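Local coordinates for sarcoplasmic calcium-binding protein (Branchiostoma lanceolatum, PDB 2SAS) that binds calcium ions through EF-hand loops in muscle, where its physiological role is not established, at residues A56-E61 and Q104-F109; A84-T89 and A97-W102; K7-F12 and A176-M181. All blocks are in the same frame, centred on the assembly; numbering follows the deposited sequence.

How the interactions relate
From the N terminus, the chain first lays down helix 4-18, whose segment 7-12 is met by 176-181 only near the end of the chain. Interaction 3 is this meeting; it closes the longest loop, and both other contacts form within that span. Inside it, helix 48-69 meets helix 103-114 in interaction 1, joining EF-hand 2 to EF-hand 3; inside that again, interaction 2 folds 97-102 onto helix 79-91. The three closures are thus successively enclosed and none cross. Interactions 1 and 2 touch through Gln104 and Leu99 and through Glu61 and Trp102; interactions 2 and 3 touch where Trp86 packs on Ile10.

Interaction 1: A56-E61 and Q104-F109; sequences ASLEDE and QNRIPF
Glu61 OE1 takes a hydrogen bond from each of two neighbouring side chains on helix 103-114. The shorter comes from Arg106 NH2, 2.8 Å from Glu61 OE1, which reaches the syn lone pair with the N-H bent to 134°; it is the core of a salt bridge. Asn105 ND2 approaches Glu61 OE1 from the anti side, 3.0 Å away, and makes the straighter bond at 164°. A further, weak bond joins Arg106 NE to Glu61 OE2, so that both carboxylate oxygens are engaged by the guanidinium, OE2 only weakly; the two planes are turned well apart and do not form a flat pair. Glutamate suits this place because its chain, extended beyond CG, spans the gap between helices whose axes, over these short segments, come no closer than 10.0 Å. The Arg106 chain is instead bent, chi2 turning CD and chi3 setting NE beside Glu61 OE2.

The helices run roughly antiparallel, with a crossing angle of -139°, and they belong to different EF-hands: helix 48-69 leads into the calcium loop that starts at Asp70, and helix 103-114 into the one that starts at Asp115. Arg106 has a second partner in the first EF-hand, where its NH1 bonds to Phe17 O. With Glu61 and Arg106 both buried, their mutual pairing would offset the cost of placing charge inside the protein.

Asn105 uses its other amide atom differently: OD1 rests 3.3 Å from Ser57 CB as a packing contact, while Ser57 OG turns to Met54 O in its own helix. Beside the polar group Leu58 CD2 lies against Arg106 NH2 and over one face of the Phe109 ring, its closest ring atom being CE2 at 4.4 Å. Met35 and Met34 of helix 28-42 touch Leu58 and Phe109 respectively.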
loop_
_atom_site.group_PDB
_atom_site.type_symbol
_atom_site.label_atom_id
_atom_site.label_comp_id
_atom_site.label_asym_id
_atom_site.label_seq_id
_atom_site.Cartn_x
_atom_site.Cartn_y
_atom_site.Cartn_z
ATOM N N ALA A 56 -8.262 -20.489 -19.069
ATOM C CA ALA A 56 -7.638 -20.489 -20.351
ATOM C C ALA A 56 -7.051 -19.105 -20.662
ATOM O O ALA A 56 -5.913 -19.015 -21.178
ATOM C CB ALA A 56 -8.505 -20.998 -21.460
ATOM N N SER A 57 -7.766 -18.043 -20.296
ATOM C CA SER A 57 -7.225 -16.696 -20.543
ATOM C C SER A 57 -6.099 -16.397 -19.569
ATOM O O SER A 57 -5.222 -15.593 -19.950
ATOM C CB SER A 57 -8.273 -15.587 -20.613
ATOM O OG SER A 57 -9.231 -15.757 -19.613
ATOM N N LEU A 58 -6.082 -16.992 -18.400
ATOM C CA LEU A 58 -4.995 -16.775 -17.421
ATOM C C LEU A 58 -3.748 -17.559 -17.870
ATOM O O LEU A 58 -2.582 -17.148 -17.755
ATOM C CB LEU A 58 -5.496 -17.139 -16.018
ATOM C CG LEU A 58 -6.526 -16.185 -15.389
ATOM C CD1 LEU A 58 -7.026 -16.602 -14.029
ATOM C CD2 LEU A 58 -5.872 -14.803 -15.254
ATOM N N GLU A 59 -4.001 -18.776 -18.348
ATOM C CA GLU A 59 -2.918 -19.653 -18.826
ATOM C C GLU A 59 -2.161 -18.962 -19.958
ATOM O O GLU A 59 -0.936 -18.867 -19.996
ATOM C CB GLU A 59 -3.539 -20.962 -19.358
ATOM C CG GLU A 59 -3.927 -21.833 -18.160
ATOM C CD GLU A 59 -4.524 -23.156 -18.471
ATOM O OE1 GLU A 59 -4.975 -23.258 -19.614
ATOM O OE2 GLU A 59 -4.576 -24.038 -17.658
ATOM N N ASP A 60 -2.949 -18.493 -20.862
ATOM C CA ASP A 60 -2.624 -17.738 -22.064
ATOM C C ASP A 60 -1.949 -16.428 -21.638
ATOM O O ASP A 60 -1.032 -15.907 -22.274
ATOM C CB ASP A 60 -3.968 -17.587 -22.767
ATOM C CG ASP A 60 -4.053 -17.579 -24.250
ATOM O OD1 ASP A 60 -3.176 -16.957 -24.901
ATOM O OD2 ASP A 60 -5.053 -18.199 -24.761
ATOM N N GLU A 61 -2.378 -15.850 -20.523
ATOM C CA GLU A 61 -1.737 -14.632 -20.025
ATOM C C GLU A 61 -0.342 -15.001 -19.489
ATOM O O GLU A 61 0.698 -14.413 -19.971
ATOM C CB GLU A 61 -2.551 -13.928 -18.980
ATOM C CG GLU A 61 -2.250 -12.463 -18.738
ATOM C CD GLU A 61 -2.688 -11.878 -17.436
ATOM O OE1 GLU A 61 -3.831 -12.238 -17.081
ATOM O OE2 GLU A 61 -1.970 -11.123 -16.799
ATOM N N GLN A 104 -3.315 -7.038 -22.279
ATOM C CA GLN A 104 -4.637 -7.081 -22.923
ATOM C C GLN A 104 -5.536 -8.045 -22.159
ATOM O O GLN A 104 -6.759 -8.016 -22.334
ATOM C CB GLN A 104 -4.534 -7.478 -24.397
ATOM C CG GLN A 104 -3.447 -6.772 -25.201
ATOM C CD GLN A 104 -3.576 -5.258 -25.153
ATOM O OE1 GLN A 104 -4.687 -4.724 -25.052
ATOM N NE2 GLN A 104 -2.445 -4.553 -25.226
ATOM N N ASN A 105 -4.975 -8.916 -21.320
ATOM C CA ASN A 105 -5.845 -9.800 -20.527
ATOM C C ASN A 105 -5.893 -9.300 -19.071
ATOM O O ASN A 105 -6.868 -9.602 -18.357
ATOM C CB ASN A 105 -5.505 -11.283 -20.561
ATOM C CG ASN A 105 -6.605 -12.089 -19.837
ATOM O OD1 ASN A 105 -7.617 -12.386 -20.489
ATOM N ND2 ASN A 105 -6.414 -12.471 -18.573
ATOM N N ARG A 106 -4.838 -8.628 -18.665
ATOM C CA ARG A 106 -4.738 -8.092 -17.281
ATOM C C ARG A 106 -5.737 -6.934 -17.182
ATOM O O ARG A 106 -6.482 -6.941 -16.171
ATOM C CB ARG A 106 -3.336 -7.778 -16.870
ATOM C CG ARG A 106 -2.927 -7.256 -15.510
ATOM C CD ARG A 106 -2.634 -8.367 -14.523
ATOM N NE ARG A 106 -3.417 -9.522 -14.967
ATOM C CZ ARG A 106 -4.081 -10.338 -14.154
ATOM N NH1 ARG A 106 -3.908 -10.238 -12.845
ATOM N NH2 ARG A 106 -4.869 -11.289 -14.660
ATOM N N ILE A 107 -5.771 -6.026 -18.153
ATOM C CA ILE A 107 -6.699 -4.892 -18.161
ATOM C C ILE A 107 -8.158 -5.268 -17.929
ATOM O O ILE A 107 -8.696 -4.783 -16.913
ATOM C CB ILE A 107 -6.487 -3.887 -19.324
ATOM C CG1 ILE A 107 -5.159 -3.088 -19.132
ATOM C CG2 ILE A 107 -7.668 -2.904 -19.553
ATOM C CD1 ILE A 107 -4.520 -2.813 -20.572
ATOM N N PRO A 108 -8.796 -6.092 -18.732
ATOM C CA PRO A 108 -10.209 -6.491 -18.550
ATOM C C PRO A 108 -10.474 -7.240 -17.274
ATOM O O PRO A 108 -11.524 -7.063 -16.602
ATOM C CB PRO A 108 -10.530 -7.359 -19.765
ATOM C CG PRO A 108 -9.188 -7.913 -20.169
ATOM C CD PRO A 108 -8.241 -6.693 -19.982
ATOM N N PHE A 109 -9.500 -8.059 -16.929
ATOM C CA PHE A 109 -9.596 -8.878 -15.677
ATOM C C PHE A 109 -9.655 -7.951 -14.488
ATOM O O PHE A 109 -10.495 -8.086 -13.540
ATOM C CB PHE A 109 -8.507 -9.959 -15.697
ATOM C CG PHE A 109 -8.453 -10.809 -14.478
ATOM C CD1 PHE A 109 -7.701 -10.413 -13.365
ATOM C CD2 PHE A 109 -9.240 -11.969 -14.437
ATOM C CE1 PHE A 109 -7.727 -11.214 -12.203
ATOM C CE2 PHE A 109 -9.254 -12.773 -13.297
ATOM C CZ PHE A 109 -8.490 -12.375 -12.198
#

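Interaction 2: A84-T89 and A97-W102; sequences AMWEKT and ADLPAW
Thr89 and Leu99 have the nearest backbones, with CA atoms 7.1 Å apart, where the loop behind helix 79-91 doubles back beside it. Trp86 points the six-membered end of its indole at Leu99, whose CD1 lies 3.8 Å from Trp86 CH2 at the ring edge, near its plane. Further round the same indole, NE1 and CZ2 meet Trp102: Trp86 NE1 sits 3.9 Å from Trp102 CZ2, in the plane of the Trp102 ring and at its edge. Met85 reaches the Trp102 indole with an unbranched chain that bends at chi3 (65°), bringing CE within 3.9 Å of Trp102 CZ2. Its SD makes an oblique Met-aromatic contact, 3.7 Å from Trp102 NE1. Thr89 CG2 packs against CD and CG of Pro100, a rigid apolar ring whose restricted phi suits an extended piece of loop; Thr89 OG1 bonds to Trp86 O in its own helix.

Leu18 of helix 4-18 touches Trp102, so the loop between helices 79-91 and 103-114 packs against the first helix; Ile10 of the same helix touches Trp86. No hydrogen bond crosses between the two segments, so their contact probably rests on burial of apolar surface and close van der Waals fit.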
loop_
_atom_site.group_PDB
_atom_site.type_symbol
_atom_site.label_atom_id
_atom_site.label_comp_id
_atom_site.label_asym_id
_atom_site.label_seq_id
_atom_site.Cartn_x
_atom_site.Cartn_y
_atom_site.Cartn_z
ATOM N N ALA A 84 12.956 -5.156 -16.200
ATOM C CA ALA A 84 13.565 -5.250 -17.534
ATOM C C ALA A 84 12.535 -5.257 -18.611
ATOM O O ALA A 84 12.710 -4.550 -19.617
ATOM C CB ALA A 84 14.437 -6.506 -17.627
ATOM N N MET A 85 11.482 -6.049 -18.492
ATOM C CA MET A 85 10.397 -6.112 -19.482
ATOM C C MET A 85 9.778 -4.715 -19.635
ATOM O O MET A 85 9.557 -4.232 -20.758
ATOM C CB MET A 85 9.316 -7.114 -19.127
ATOM C CG MET A 85 8.134 -7.003 -20.067
ATOM S SD MET A 85 6.978 -8.386 -19.688
ATOM C CE MET A 85 6.541 -7.832 -18.030
ATOM N N TRP A 86 9.536 -4.067 -18.529
ATOM C CA TRP A 86 8.931 -2.705 -18.587
ATOM C C TRP A 86 9.846 -1.656 -19.162
ATOM O O TRP A 86 9.356 -0.796 -19.941
ATOM C CB TRP A 86 8.317 -2.374 -17.235
ATOM C CG TRP A 86 6.927 -2.953 -17.286
ATOM C CD1 TRP A 86 6.455 -3.993 -16.580
ATOM C CD2 TRP A 86 5.861 -2.502 -18.133
ATOM N NE1 TRP A 86 5.155 -4.227 -16.901
ATOM C CE2 TRP A 86 4.751 -3.365 -17.855
ATOM C CE3 TRP A 86 5.721 -1.507 -19.096
ATOM C CZ2 TRP A 86 3.522 -3.220 -18.492
ATOM C CZ3 TRP A 86 4.500 -1.382 -19.741
ATOM C CH2 TRP A 86 3.422 -2.208 -19.439
ATOM N N GLU A 87 11.121 -1.728 -18.844
ATOM C CA GLU A 87 12.097 -0.762 -19.408
ATOM C C GLU A 87 12.127 -0.876 -20.910
ATOM O O GLU A 87 12.245 0.142 -21.599
ATOM C CB GLU A 87 13.502 -0.870 -18.878
ATOM C CG GLU A 87 13.730 -0.819 -17.364
ATOM C CD GLU A 87 14.912 0.090 -17.060
ATOM O OE1 GLU A 87 15.654 0.333 -18.009
ATOM O OE2 GLU A 87 14.988 0.521 -15.886
ATOM N N LYS A 88 11.994 -2.094 -21.383
ATOM C CA LYS A 88 11.993 -2.366 -22.859
ATOM C C LYS A 88 10.745 -1.754 -23.457
ATOM O O LYS A 88 10.855 -0.875 -24.306
ATOM C CB LYS A 88 12.236 -3.823 -23.090
ATOM C CG LYS A 88 11.971 -4.596 -24.322
ATOM C CD LYS A 88 11.512 -6.040 -24.070
ATOM C CE LYS A 88 10.206 -6.300 -23.382
ATOM N NZ LYS A 88 9.006 -6.394 -24.287
ATOM N N THR A 89 9.519 -2.066 -23.061
ATOM C CA THR A 89 8.324 -1.454 -23.646
ATOM C C THR A 89 8.123 0.024 -23.411
ATOM O O THR A 89 7.482 0.680 -24.247
ATOM C CB THR A 89 7.026 -2.237 -23.170
ATOM O OG1 THR A 89 7.072 -2.064 -21.752
ATOM C CG2 THR A 89 7.053 -3.697 -23.551
ATOM N N ALA A 97 -2.941 0.169 -27.003
ATOM C CA ALA A 97 -2.791 -0.762 -28.135
ATOM C C ALA A 97 -1.363 -1.226 -28.389
ATOM O O ALA A 97 -1.251 -2.166 -29.221
ATOM C CB ALA A 97 -3.453 -0.112 -29.374
ATOM N N ASP A 98 -0.324 -0.692 -27.766
ATOM C CA ASP A 98 1.086 -1.095 -27.955
ATOM C C ASP A 98 1.658 -2.031 -26.865
ATOM O O ASP A 98 2.772 -2.560 -27.029
ATOM C CB ASP A 98 2.059 0.119 -27.950
ATOM C CG ASP A 98 2.502 0.593 -29.301
ATOM O OD1 ASP A 98 2.645 -0.236 -30.211
ATOM O OD2 ASP A 98 2.696 1.820 -29.465
ATOM N N LEU A 99 1.015 -2.089 -25.726
ATOM C CA LEU A 99 1.380 -2.873 -24.552
ATOM C C LEU A 99 1.487 -4.331 -24.972
ATOM O O LEU A 99 0.768 -4.734 -25.925
ATOM C CB LEU A 99 0.290 -2.642 -23.485
ATOM C CG LEU A 99 0.763 -1.881 -22.252
ATOM C CD1 LEU A 99 1.806 -0.833 -22.637
ATOM C CD2 LEU A 99 -0.464 -1.209 -21.604
ATOM N N PRO A 100 2.293 -5.069 -24.234
ATOM C CA PRO A 100 2.435 -6.485 -24.580
ATOM C C PRO A 100 1.081 -7.112 -24.345
ATOM O O PRO A 100 0.334 -6.734 -23.425
ATOM C CB PRO A 100 3.577 -6.979 -23.727
ATOM C CG PRO A 100 3.736 -5.973 -22.611
ATOM C CD PRO A 100 3.104 -4.691 -23.093
ATOM N N ALA A 101 0.789 -8.099 -25.169
ATOM C CA ALA A 101 -0.439 -8.839 -25.135
ATOM C C ALA A 101 -0.881 -9.341 -23.782
ATOM O O ALA A 101 -2.135 -9.368 -23.667
ATOM C CB ALA A 101 -0.375 -10.022 -26.112
ATOM N N TRP A 102 -0.016 -9.727 -22.873
ATOM C CA TRP A 102 -0.458 -10.263 -21.568
ATOM C C TRP A 102 -1.302 -9.190 -20.868
ATOM O O TRP A 102 -2.180 -9.523 -20.073
ATOM C CB TRP A 102 0.699 -10.749 -20.686
ATOM C CG TRP A 102 1.596 -9.682 -20.177
ATOM C CD1 TRP A 102 2.704 -9.185 -20.786
ATOM C CD2 TRP A 102 1.455 -8.911 -18.962
ATOM N NE1 TRP A 102 3.271 -8.175 -20.059
ATOM C CE2 TRP A 102 2.531 -7.990 -18.926
ATOM C CE3 TRP A 102 0.547 -8.940 -17.907
ATOM C CZ2 TRP A 102 2.709 -7.112 -17.881
ATOM C CZ3 TRP A 102 0.704 -8.044 -16.876
ATOM C CH2 TRP A 102 1.766 -7.144 -16.855
#

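Interaction 3: K7-F12 and A176-M181; sequences KQKIKF and AGNTLM
Asn178, in the 3-10 segment 176-180 of the C-terminal tail, and Met181, which follows it, reach the first helix of EF-hand 1, and so the two ends of the chain are packed together. The segment opens with a short turn of its own: Ala176 O accepts from both Thr179 N and Thr179 OG1, the hydroxyl lying 2.7 Å from Ala176 O and nearly in line with the carbonyl. Asn178 ND2 stands 4.4 Å from Lys9 CD, a contact with the aliphatic part of the lysine. The amine of Lys9 is engaged apart from this, by Ser171 O. Threonine at 179 can reinforce the turn while its side chain packs on Val144, Val147 and Ile148 of helix 141-149.

Leu180 turns its side chain toward Tyr161 and Leu164 of helix 158-170, and offers helix 4-18 its carbonyl instead: Leu180 O lies 3.7 Å from Phe12 CZ, and it also takes a hydrogen bond from Tyr130 OH. Met181 then carries most of the contact. Its CG is anti to the carbonyl carbon (chi1 -62°), a placement that lays this methylene over the Phe12 ring as a CH-pi contact. The sulfur follows over the same face, with Met181 SD 4.3 Å from the Phe12 ring centroid, making a Met-aromatic contact; a flexible thioether chain suits a flat phenyl surface. The phenyl ring also stacks with Phe16 one turn on, and is packed by Gln137 of the second subunit. Rotation about CG-SD (chi3 -67°) turns the methyl aside, and Met181 CE lies 4.1 Å from Lys9 CG.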
loop_
_atom_site.group_PDB
_atom_site.type_symbol
_atom_site.label_atom_id
_atom_site.label_comp_id
_atom_site.label_asym_id
_atom_site.label_seq_id
_atom_site.Cartn_x
_atom_site.Cartn_y
_atom_site.Cartn_z
ATOM N N LYS A 7 9.356 3.437 -11.532
ATOM C CA LYS A 7 9.723 2.190 -10.894
ATOM C C LYS A 7 8.841 1.860 -9.704
ATOM O O LYS A 7 8.633 0.654 -9.417
ATOM C CB LYS A 7 11.208 2.115 -10.518
ATOM C CG LYS A 7 12.033 1.819 -11.777
ATOM C CD LYS A 7 13.390 2.486 -11.772
ATOM C CE LYS A 7 14.156 2.207 -10.507
ATOM N NZ LYS A 7 15.363 3.108 -10.466
ATOM N N GLN A 8 8.362 2.894 -9.090
ATOM C CA GLN A 8 7.455 2.805 -7.923
ATOM C C GLN A 8 6.114 2.183 -8.347
ATOM O O GLN A 8 5.592 1.279 -7.653
ATOM C CB GLN A 8 7.255 4.176 -7.349
ATOM C CG GLN A 8 6.658 4.383 -6.000
ATOM C CD GLN A 8 6.386 5.867 -5.713
ATOM O OE1 GLN A 8 7.218 6.766 -5.899
ATOM N NE2 GLN A 8 5.150 6.050 -5.242
ATOM N N LYS A 9 5.577 2.657 -9.444
ATOM C CA LYS A 9 4.292 2.249 -10.020
ATOM C C LYS A 9 4.462 0.886 -10.642
ATOM O O LYS A 9 3.495 0.114 -10.630
ATOM C CB LYS A 9 3.693 3.231 -11.037
ATOM C CG LYS A 9 3.761 4.690 -10.542
ATOM C CD LYS A 9 3.209 5.655 -11.558
ATOM C CE LYS A 9 3.859 5.477 -12.937
ATOM N NZ LYS A 9 3.539 6.534 -13.897
ATOM N N ILE A 10 5.629 0.623 -11.216
ATOM C CA ILE A 10 5.879 -0.729 -11.760
ATOM C C ILE A 10 5.875 -1.737 -10.595
ATOM O O ILE A 10 5.271 -2.815 -10.632
ATOM C CB ILE A 10 7.099 -0.807 -12.707
ATOM C CG1 ILE A 10 6.766 -0.019 -14.031
ATOM C CG2 ILE A 10 7.319 -2.287 -13.089
ATOM C CD1 ILE A 10 7.979 0.554 -14.801
ATOM N N LYS A 11 6.514 -1.387 -9.505
ATOM C CA LYS A 11 6.523 -2.268 -8.324
ATOM C C LYS A 11 5.052 -2.506 -7.951
ATOM O O LYS A 11 4.607 -3.647 -7.768
ATOM C CB LYS A 11 7.365 -1.727 -7.207
ATOM C CG LYS A 11 7.654 -2.696 -6.038
ATOM C CD LYS A 11 8.078 -4.085 -6.549
ATOM C CE LYS A 11 8.738 -4.844 -5.418
ATOM N NZ LYS A 11 7.708 -5.327 -4.440
ATOM N N PHE A 12 4.287 -1.406 -7.888
ATOM C CA PHE A 12 2.871 -1.432 -7.581
ATOM C C PHE A 12 2.137 -2.492 -8.359
ATOM O O PHE A 12 1.421 -3.292 -7.720
ATOM C CB PHE A 12 2.183 -0.086 -7.698
ATOM C CG PHE A 12 0.738 -0.048 -7.300
ATOM C CD1 PHE A 12 -0.265 -0.319 -8.212
ATOM C CD2 PHE A 12 0.407 0.281 -5.974
ATOM C CE1 PHE A 12 -1.615 -0.237 -7.833
ATOM C CE2 PHE A 12 -0.939 0.373 -5.593
ATOM C CZ PHE A 12 -1.942 0.117 -6.521
ATOM N N ALA A 176 -3.425 11.263 -13.954
ATOM C CA ALA A 176 -4.625 10.490 -13.652
ATOM C C ALA A 176 -4.380 9.011 -13.456
ATOM O O ALA A 176 -5.235 8.408 -12.732
ATOM C CB ALA A 176 -5.702 10.670 -14.756
ATOM N N GLY A 177 -3.346 8.441 -14.072
ATOM C CA GLY A 177 -3.098 6.955 -13.910
ATOM C C GLY A 177 -2.836 6.720 -12.434
ATOM O O GLY A 177 -2.990 5.631 -11.869
ATOM N N ASN A 178 -2.461 7.735 -11.681
ATOM C CA ASN A 178 -2.236 7.589 -10.250
ATOM C C ASN A 178 -3.490 7.178 -9.448
ATOM O O ASN A 178 -3.265 6.722 -8.322
ATOM C CB ASN A 178 -1.669 8.823 -9.609
ATOM C CG ASN A 178 -0.231 9.198 -9.890
ATOM O OD1 ASN A 178 0.355 9.860 -9.019
ATOM N ND2 ASN A 178 0.323 8.893 -11.025
ATOM N N THR A 179 -4.663 7.397 -9.940
ATOM C CA THR A 179 -5.962 7.116 -9.297
ATOM C C THR A 179 -6.198 5.657 -8.996
ATOM O O THR A 179 -6.927 5.339 -8.041
ATOM C CB THR A 179 -7.164 7.755 -10.088
ATOM O OG1 THR A 179 -7.203 7.121 -11.370
ATOM C CG2 THR A 179 -6.928 9.278 -10.295
ATOM N N LEU A 180 -5.475 4.845 -9.759
ATOM C CA LEU A 180 -5.550 3.387 -9.622
ATOM C C LEU A 180 -4.786 2.941 -8.393
ATOM O O LEU A 180 -4.952 1.815 -7.921
ATOM C CB LEU A 180 -5.180 2.796 -10.966
ATOM C CG LEU A 180 -6.023 3.203 -12.177
ATOM C CD1 LEU A 180 -5.501 2.514 -13.436
ATOM C CD2 LEU A 180 -7.459 2.716 -11.917
ATOM N N MET A 181 -3.971 3.801 -7.829
ATOM C CA MET A 181 -3.190 3.453 -6.619
ATOM C C MET A 181 -3.941 4.147 -5.463
ATOM O O MET A 181 -3.550 4.176 -4.302
ATOM C CB MET A 181 -1.730 3.850 -6.700
ATOM C CG MET A 181 -0.892 3.241 -7.768
ATOM S SD MET A 181 0.792 4.021 -7.781
ATOM C CE MET A 181 0.476 5.673 -8.290
#